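PDB 4HYQ: phospholipase A1 from Streptomyces albidoflavus, which probably hydrolyses glycerophospholipids at the sn-1 ester, as a phospholipase A1 of the GDSL-like (SGNH hydrolase) family, releasing a fatty acid and a lysophospholipid. Local coordinates for residues V76-G81 with S123-V128; A191-H196 with S203-V208. All coordinates share one frame; numbering follows the deposited sequence.

Contact 1 (V76-G81 with S123-V128); sequences VSLTIG and SVYSQV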
ATOM      1  N   VAL A  76       6.994   8.800  10.310  1.00 10.20           N
ATOM      2  CA  VAL A  76       5.658   8.297  10.011  1.00 11.16           C
ATOM      3  C   VAL A  76       5.716   7.631   8.635  1.00 11.37           C
ATOM      4  O   VAL A  76       6.283   8.192   7.695  1.00 11.84           O
ATOM      5  CB  VAL A  76       4.593   9.432   9.941  1.00  9.87           C
ATOM      6  CG1 VAL A  76       3.239   8.852   9.488  1.00  9.90           C
ATOM      7  CG2 VAL A  76       4.429  10.106  11.303  1.00 10.59           C
ATOM      8  N   SER A  77       5.151   6.432   8.515  1.00  9.27           N
ATOM      9  CA  SER A  77       5.095   5.777   7.205  1.00  8.95           C
ATOM     10  C   SER A  77       3.610   5.620   6.921  1.00  9.39           C
ATOM     11  O   SER A  77       2.797   5.552   7.858  1.00  8.17           O
ATOM     12  CB  SER A  77       5.792   4.409   7.212  1.00  9.11           C
ATOM     13  OG  SER A  77       5.304   3.544   8.231  1.00  9.77           O
ATOM     14  N   LEU A  78       3.255   5.573   5.642  1.00  8.14           N
ATOM     15  CA  LEU A  78       1.857   5.465   5.262  1.00 10.11           C
ATOM     16  C   LEU A  78       1.601   4.896   3.878  1.00  8.96           C
ATOM     17  O   LEU A  78       2.301   5.243   2.928  1.00  9.65           O
ATOM     18  CB  LEU A  78       1.208   6.861   5.296  1.00 10.24           C
ATOM     19  CG  LEU A  78      -0.206   7.091   4.734  1.00  9.55           C
ATOM     20  CD1 LEU A  78      -1.237   6.481   5.689  1.00  9.01           C
ATOM     21  CD2 LEU A  78      -0.483   8.590   4.602  1.00 11.29           C
ATOM     22  N   THR A  79       0.625   3.986   3.779  1.00  9.77           N
ATOM     23  CA  THR A  79       0.147   3.525   2.473  1.00  8.08           C
ATOM     24  C   THR A  79      -1.360   3.683   2.596  1.00  9.07           C
ATOM     25  O   THR A  79      -1.969   3.159   3.530  1.00  9.45           O
ATOM     26  CB  THR A  79       0.482   2.052   2.076  1.00  8.34           C
ATOM     27  OG1 THR A  79       0.051   1.135   3.095  1.00  9.36           O
ATOM     28  CG2 THR A  79       1.970   1.909   1.817  1.00  7.97           C
ATOM     29  N   ILE A  80      -1.968   4.420   1.679  1.00  8.06           N
ATOM     30  CA  ILE A  80      -3.415   4.619   1.749  1.00  8.00           C
ATOM     31  C   ILE A  80      -3.968   5.177   0.431  1.00  8.85           C
ATOM     32  O   ILE A  80      -3.240   5.818  -0.345  1.00  8.80           O
ATOM     33  CB  ILE A  80      -3.772   5.555   2.953  1.00  6.90           C
ATOM     34  CG1 ILE A  80      -5.254   5.407   3.315  1.00  7.62           C
ATOM     35  CG2 ILE A  80      -3.479   7.025   2.606  1.00  6.76           C
ATOM     36  CD1 ILE A  80      -5.577   4.066   3.971  1.00  8.54           C
ATOM     37  N   GLY A  81      -5.240   4.883   0.153  1.00  7.58           N
ATOM     38  CA  GLY A  81      -5.868   5.379  -1.060  1.00  9.46           C
ATOM     39  C   GLY A  81      -6.392   4.296  -1.986  1.00  9.94           C
ATOM     40  O   GLY A  81      -7.400   4.494  -2.660  1.00 10.85           O
ATOM     41  N   SER A 123      -6.423  15.833   2.834  1.00 16.49           N
ATOM     42  CA  SER A 123      -7.013  15.854   4.165  1.00 16.86           C
ATOM     43  C   SER A 123      -6.219  14.970   5.139  1.00 16.14           C
ATOM     44  O   SER A 123      -5.927  15.370   6.269  1.00 15.98           O
ATOM     45  CB  SER A 123      -8.472  15.389   4.080  1.00 19.38           C
ATOM     46  OG  SER A 123      -9.069  15.333   5.360  1.00 27.16           O
ATOM     47  N   VAL A 124      -5.869  13.762   4.713  1.00 14.33           N
ATOM     48  CA  VAL A 124      -5.104  12.876   5.580  1.00 11.91           C
ATOM     49  C   VAL A 124      -3.693  13.426   5.800  1.00 12.24           C
ATOM     50  O   VAL A 124      -3.216  13.493   6.935  1.00 11.76           O
ATOM     51  CB  VAL A 124      -4.976  11.445   4.972  1.00 12.29           C
ATOM     52  CG1 VAL A 124      -4.051  10.589   5.820  1.00 12.03           C
ATOM     53  CG2 VAL A 124      -6.352  10.802   4.902  1.00 12.76           C
ATOM     54  N   TYR A 125      -3.035  13.834   4.713  1.00 11.45           N
ATOM     55  CA  TYR A 125      -1.659  14.323   4.812  1.00 10.85           C
ATOM     56  C   TYR A 125      -1.577  15.577   5.692  1.00 10.92           C
ATOM     57  O   TYR A 125      -0.664  15.715   6.496  1.00 11.04           O
ATOM     58  CB  TYR A 125      -1.084  14.628   3.420  1.00 10.43           C
ATOM     59  CG  TYR A 125      -0.863  13.426   2.500  1.00 11.48           C
ATOM     60  CD1 TYR A 125      -1.399  12.164   2.791  1.00 10.64           C
ATOM     61  CD2 TYR A 125      -0.159  13.574   1.303  1.00 11.93           C
ATOM     62  CE1 TYR A 125      -1.243  11.078   1.891  1.00  9.59           C
ATOM     63  CE2 TYR A 125       0.002  12.509   0.408  1.00 11.97           C
ATOM     64  CZ  TYR A 125      -0.546  11.271   0.701  1.00 11.73           C
ATOM     65  OH  TYR A 125      -0.438  10.270  -0.234  1.00 11.45           O
ATOM     66  N   SER A 126      -2.534  16.481   5.550  1.00 12.07           N
ATOM     67  CA  SER A 126      -2.517  17.692   6.365  1.00 13.90           C
ATOM     68  C   SER A 126      -2.731  17.412   7.846  1.00 14.65           C
ATOM     69  O   SER A 126      -2.080  18.024   8.695  1.00 14.21           O
ATOM     70  CB  SER A 126      -3.564  18.677   5.870  1.00 14.83           C
ATOM     71  OG  SER A 126      -3.143  19.241   4.637  1.00 20.07           O
ATOM     72  N   GLN A 127      -3.637  16.490   8.165  1.00 13.41           N
ATOM     73  CA  GLN A 127      -3.894  16.157   9.563  1.00 13.92           C
ATOM     74  C   GLN A 127      -2.723  15.422  10.202  1.00 11.04           C
ATOM     75  O   GLN A 127      -2.471  15.571  11.389  1.00 12.30           O
ATOM     76  CB  GLN A 127      -5.175  15.321   9.699  1.00 17.25           C
ATOM     77  CG  GLN A 127      -6.455  16.093   9.425  1.00 25.30           C
ATOM     78  CD  GLN A 127      -6.635  17.296  10.350  1.00 29.98           C
ATOM     79  OE1 GLN A 127      -6.435  17.206  11.570  1.00 31.89           O
ATOM     80  NE2 GLN A 127      -7.024  18.428   9.769  1.00 33.26           N
ATOM     81  N   VAL A 128      -2.016  14.607   9.425  1.00 10.34           N
ATOM     82  CA  VAL A 128      -0.860  13.900   9.958  1.00  9.66           C
ATOM     83  C   VAL A 128       0.171  14.944  10.406  1.00 11.29           C
ATOM     84  O   VAL A 128       0.721  14.858  11.502  1.00 10.62           O
ATOM     85  CB  VAL A 128      -0.221  12.979   8.894  1.00 11.39           C
ATOM     86  CG1 VAL A 128       1.169  12.555   9.324  1.00 11.21           C
ATOM     87  CG2 VAL A 128      -1.106  11.746   8.685  1.00 10.98           C
TER
HETATM   88  O   HOH W   1      -1.161   7.776   0.111  1.00  8.69           O
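The contact lies on one face of the parallel sheet of the SGNH hydrolase fold, where V76 and L78 of strand 73-79 pack against V124, Y125 and V128 of helix 117-131. The short strand and helix segments run nearly antiparallel, at 168°, with axes 11.6 Å apart, as expected where a helix returns across a parallel sheet. Nothing polar joins the two directly; the grip is aliphatic, with one aromatic ring at its side. At the start of the strand segment, CG1 of V76 meets CG1 of V128 at 4.2 Å, methyl against methyl. Two residues on, L78 carries the larger share. Its CG stands anti to the backbone N (chi1 170°), and from there CD2 reaches between two helix residues, coming to 3.8 Å from CE1 of Y125 and to 4.3 Å from CG1 of V124. The methyl approaches the tyrosine ring at a slant. Y125 leaves the helix flank rather than its sheet-facing side, and with CG beside its own backbone N (chi1 -67°) the ring swings back toward the strand. Its hydroxyl finishes the contact through a water, which lies 2.6 Å from Y125 OH, in the plane of the ring at its edge, and donates a 2.9 Å hydrogen bond to the carbonyl O of I80. That water thus ties the helix to the backbone just ahead of G81, which opens the Gly-x-Asn-Asp block of this family, here read as Gly-Gly-Asn-Asp. Further out, the Y125 ring meets H182 edge-to-face and also touches Y184. V76 is hydrogen-bonded through its backbone to N136 and V138 of the next strand, L8 of strand 4-9 touches V76, L78 and V128, and helix 58-65 lies alongside, with T58 against V124 and V61 against I80.

Contact 2 (A191-H196 with S203-V208); sequences AAFTGH and SWLHSV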
ATOM      1  N   ALA A 191       8.863   0.834  -8.650  1.00 13.90           N
ATOM      2  CA  ALA A 191      10.217   0.677  -9.154  1.00 13.88           C
ATOM      3  C   ALA A 191      10.895  -0.499  -8.453  1.00 14.22           C
ATOM      4  O   ALA A 191      11.511  -1.348  -9.095  1.00 15.38           O
ATOM      5  CB  ALA A 191      11.010   1.963  -8.929  1.00 14.38           C
ATOM      6  N   ALA A 192      10.764  -0.562  -7.132  1.00 13.69           N
ATOM      7  CA  ALA A 192      11.377  -1.639  -6.360  1.00 14.40           C
ATOM      8  C   ALA A 192      10.843  -3.020  -6.734  1.00 14.58           C
ATOM      9  O   ALA A 192      11.575  -4.010  -6.652  1.00 16.04           O
ATOM     10  CB  ALA A 192      11.165  -1.395  -4.854  1.00 15.98           C
ATOM     11  N   PHE A 193       9.576  -3.090  -7.139  1.00 14.58           N
ATOM     12  CA  PHE A 193       8.962  -4.369  -7.501  1.00 14.36           C
ATOM     13  C   PHE A 193       9.099  -4.740  -8.973  1.00 15.64           C
ATOM     14  O   PHE A 193       8.600  -5.780  -9.405  1.00 16.10           O
ATOM     15  CB  PHE A 193       7.472  -4.386  -7.112  1.00 11.85           C
ATOM     16  CG  PHE A 193       7.221  -4.832  -5.695  1.00 12.55           C
ATOM     17  CD1 PHE A 193       7.678  -4.081  -4.618  1.00 11.37           C
ATOM     18  CD2 PHE A 193       6.535  -6.021  -5.439  1.00 12.21           C
ATOM     19  CE1 PHE A 193       7.467  -4.513  -3.298  1.00 12.69           C
ATOM     20  CE2 PHE A 193       6.317  -6.462  -4.127  1.00 12.13           C
ATOM     21  CZ  PHE A 193       6.780  -5.708  -3.058  1.00 11.48           C
ATOM     22  N   THR A 194       9.787  -3.909  -9.746  1.00 17.16           N
ATOM     23  CA  THR A 194       9.960  -4.203 -11.164  1.00 18.79           C
ATOM     24  C   THR A 194      10.741  -5.504 -11.302  1.00 17.98           C
ATOM     25  O   THR A 194      11.833  -5.646 -10.752  1.00 20.35           O
ATOM     26  CB  THR A 194      10.693  -3.046 -11.876  1.00 19.73           C
ATOM     27  OG1 THR A 194       9.866  -1.876 -11.840  1.00 21.32           O
ATOM     28  CG2 THR A 194      10.985  -3.415 -13.340  1.00 20.77           C
ATOM     29  N   GLY A 195      10.167  -6.460 -12.030  1.00 18.73           N
ATOM     30  CA  GLY A 195      10.801  -7.755 -12.202  1.00 17.98           C
ATOM     31  C   GLY A 195      10.360  -8.738 -11.134  1.00 17.59           C
ATOM     32  O   GLY A 195      10.843  -9.873 -11.070  1.00 18.11           O
ATOM     33  N   HIS A 196       9.423  -8.305 -10.292  1.00 16.68           N
ATOM     34  CA  HIS A 196       8.907  -9.131  -9.202  1.00 16.53           C
ATOM     35  C   HIS A 196       7.380  -9.087  -9.127  1.00 15.49           C
ATOM     36  O   HIS A 196       6.800  -9.319  -8.073  1.00 15.17           O
ATOM     37  CB  HIS A 196       9.489  -8.657  -7.863  1.00 17.44           C
ATOM     38  CG  HIS A 196      10.974  -8.811  -7.765  1.00 20.73           C
ATOM     39  ND1 HIS A 196      11.592 -10.045  -7.690  1.00 21.85           N
ATOM     40  CD2 HIS A 196      11.965  -7.892  -7.739  1.00 20.97           C
ATOM     41  CE1 HIS A 196      12.899  -9.875  -7.623  1.00 21.95           C
ATOM     42  NE2 HIS A 196      13.154  -8.577  -7.651  1.00 21.90           N
ATOM     43  N   SER A 203       8.077 -13.527  -8.658  1.00 18.07           N
ATOM     44  CA  SER A 203       7.080 -12.676  -8.024  1.00 15.50           C
ATOM     45  C   SER A 203       7.215 -12.475  -6.524  1.00 15.92           C
ATOM     46  O   SER A 203       7.536 -13.402  -5.782  1.00 14.56           O
ATOM     47  CB  SER A 203       5.690 -13.216  -8.343  1.00 16.23           C
ATOM     48  OG  SER A 203       4.682 -12.375  -7.812  1.00 15.72           O
ATOM     49  N   TRP A 204       6.976 -11.231  -6.100  1.00 14.04           N
ATOM     50  CA  TRP A 204       6.983 -10.857  -4.693  1.00 14.07           C
ATOM     51  C   TRP A 204       5.525 -10.557  -4.331  1.00 13.14           C
ATOM     52  O   TRP A 204       5.246  -9.936  -3.301  1.00 11.46           O
ATOM     53  CB  TRP A 204       7.807  -9.591  -4.458  1.00 15.68           C
ATOM     54  CG  TRP A 204       9.283  -9.800  -4.392  1.00 16.89           C
ATOM     55  CD1 TRP A 204       9.950 -10.990  -4.320  1.00 19.60           C
ATOM     56  CD2 TRP A 204      10.284  -8.774  -4.353  1.00 17.89           C
ATOM     57  NE1 TRP A 204      11.307 -10.767  -4.238  1.00 19.25           N
ATOM     58  CE2 TRP A 204      11.537  -9.418  -4.258  1.00 19.38           C
ATOM     59  CE3 TRP A 204      10.242  -7.376  -4.388  1.00 17.61           C
ATOM     60  CZ2 TRP A 204      12.738  -8.706  -4.196  1.00 18.88           C
ATOM     61  CZ3 TRP A 204      11.441  -6.669  -4.328  1.00 17.78           C
ATOM     62  CH2 TRP A 204      12.669  -7.341  -4.233  1.00 18.20           C
ATOM     63  N   LEU A 205       4.603 -10.979  -5.195  1.00 12.35           N
ATOM     64  CA  LEU A 205       3.179 -10.759  -4.953  1.00 11.73           C
ATOM     65  C   LEU A 205       2.387 -12.054  -5.045  1.00 13.05           C
ATOM     66  O   LEU A 205       2.721 -12.942  -5.833  1.00 14.32           O
ATOM     67  CB  LEU A 205       2.597  -9.784  -5.987  1.00 12.09           C
ATOM     68  CG  LEU A 205       3.146  -8.362  -6.009  1.00 10.90           C
ATOM     69  CD1 LEU A 205       2.596  -7.637  -7.235  1.00 12.02           C
ATOM     70  CD2 LEU A 205       2.739  -7.636  -4.726  1.00  9.72           C
ATOM     71  N   HIS A 206       1.323 -12.147  -4.251  1.00 12.41           N
ATOM     72  CA  HIS A 206       0.465 -13.323  -4.298  1.00 12.56           C
ATOM     73  C   HIS A 206      -0.460 -13.192  -5.491  1.00 13.44           C
ATOM     74  O   HIS A 206      -0.928 -12.103  -5.799  1.00 12.31           O
ATOM     75  CB  HIS A 206      -0.406 -13.423  -3.053  1.00 12.50           C
ATOM     76  CG  HIS A 206       0.347 -13.778  -1.813  1.00 11.90           C
ATOM     77  ND1 HIS A 206       0.713 -15.072  -1.508  1.00 14.13           N
ATOM     78  CD2 HIS A 206       0.813 -13.006  -0.805  1.00 11.53           C
ATOM     79  CE1 HIS A 206       1.369 -15.082  -0.359  1.00 14.69           C
ATOM     80  NE2 HIS A 206       1.444 -13.841   0.086  1.00 11.90           N
ATOM     81  N   SER A 207      -0.723 -14.312  -6.154  1.00 14.99           N
ATOM     82  CA  SER A 207      -1.644 -14.321  -7.284  1.00 17.81           C
ATOM     83  C   SER A 207      -3.040 -14.435  -6.674  1.00 18.16           C
ATOM     84  O   SER A 207      -3.182 -14.500  -5.449  1.00 17.58           O
ATOM     85  CB  SER A 207      -1.370 -15.536  -8.167  1.00 20.88           C
ATOM     86  OG  SER A 207      -1.397 -16.719  -7.383  1.00 25.44           O
ATOM     87  N   VAL A 208      -4.063 -14.476  -7.520  1.00 17.36           N
ATOM     88  CA  VAL A 208      -5.433 -14.591  -7.038  1.00 17.07           C
ATOM     89  C   VAL A 208      -5.596 -15.831  -6.172  1.00 16.92           C
ATOM     90  O   VAL A 208      -5.150 -16.925  -6.548  1.00 16.68           O
ATOM     91  CB  VAL A 208      -6.431 -14.685  -8.213  1.00 18.12           C
ATOM     92  CG1 VAL A 208      -7.850 -14.817  -7.683  1.00 17.74           C
ATOM     93  CG2 VAL A 208      -6.302 -13.458  -9.092  1.00 20.12           C
TER
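The imidazole of H196 lies flat on the indole of W204, their planes only 1° apart and the centroid of the histidine ring 3.6 Å from that of the indole six-membered ring. With F193 these two make an aromatic cluster in the loops between helix 189-192 and helix 221-235, where a type II turn from F193 to H196 ends the first segment. CG of W204 lies beside its own backbone N, anti to the carbonyl carbon (chi1 -80°), which lays the indole against the H196 ring. The stack extends past the rings, since CB of H196 sits over the indole five-membered ring, 3.9 Å from its centroid, as a CH-pi contact. F193 takes the indole differently: W204 turns its edge to the phenyl face, a T-shaped pair with planes at 85°, and CE3 of W204 stands 3.9 Å above the centre of the F193 ring. CE2 of F193 also comes to 3.5 Å from CB of W204, and CD2 of L205 meets the same CE2 at 3.8 Å. Backbone fixes the stack at its root, because W204 N gives a nearly straight 2.8 Å hydrogen bond to H196 O. The imidazole is steered too, with ND1 bonded to O of D202. Replacing W204 by an alanine would probably strip the H196 ring of its stacking partner and leave the face of F193 without the indole edge. Beyond the cluster, the backbone of H206 bonds to Y217 and H218, in the Asp-x-x-His block of the family. Across W204 in the same segment, S203 OG donates a 2.8 Å hydrogen bond to a lone pair of L205 O, in the carbonyl plane.

How the contacts relate
Contact 1 is core and contact 2 lies nearer the surface: every touching residue of 76-81 and 123-128 is buried, while 191-196 and 203-208 meet partly buried. Their centres are about 24 Å apart, on opposite sides of the middle of the chain, and they share no helix or strand. The first joins a sheet strand to a helix far along the sequence, through methyl groups and a water; the second joins the end of a short helix and the turn after it to a loop, the two ends only seven residues apart, through stacked rings and a direct backbone hydrogen bond. Aromatic rings serve both, but a lone tyrosine flanks an aliphatic interface in contact 1, whereas rings are the interface in contact 2.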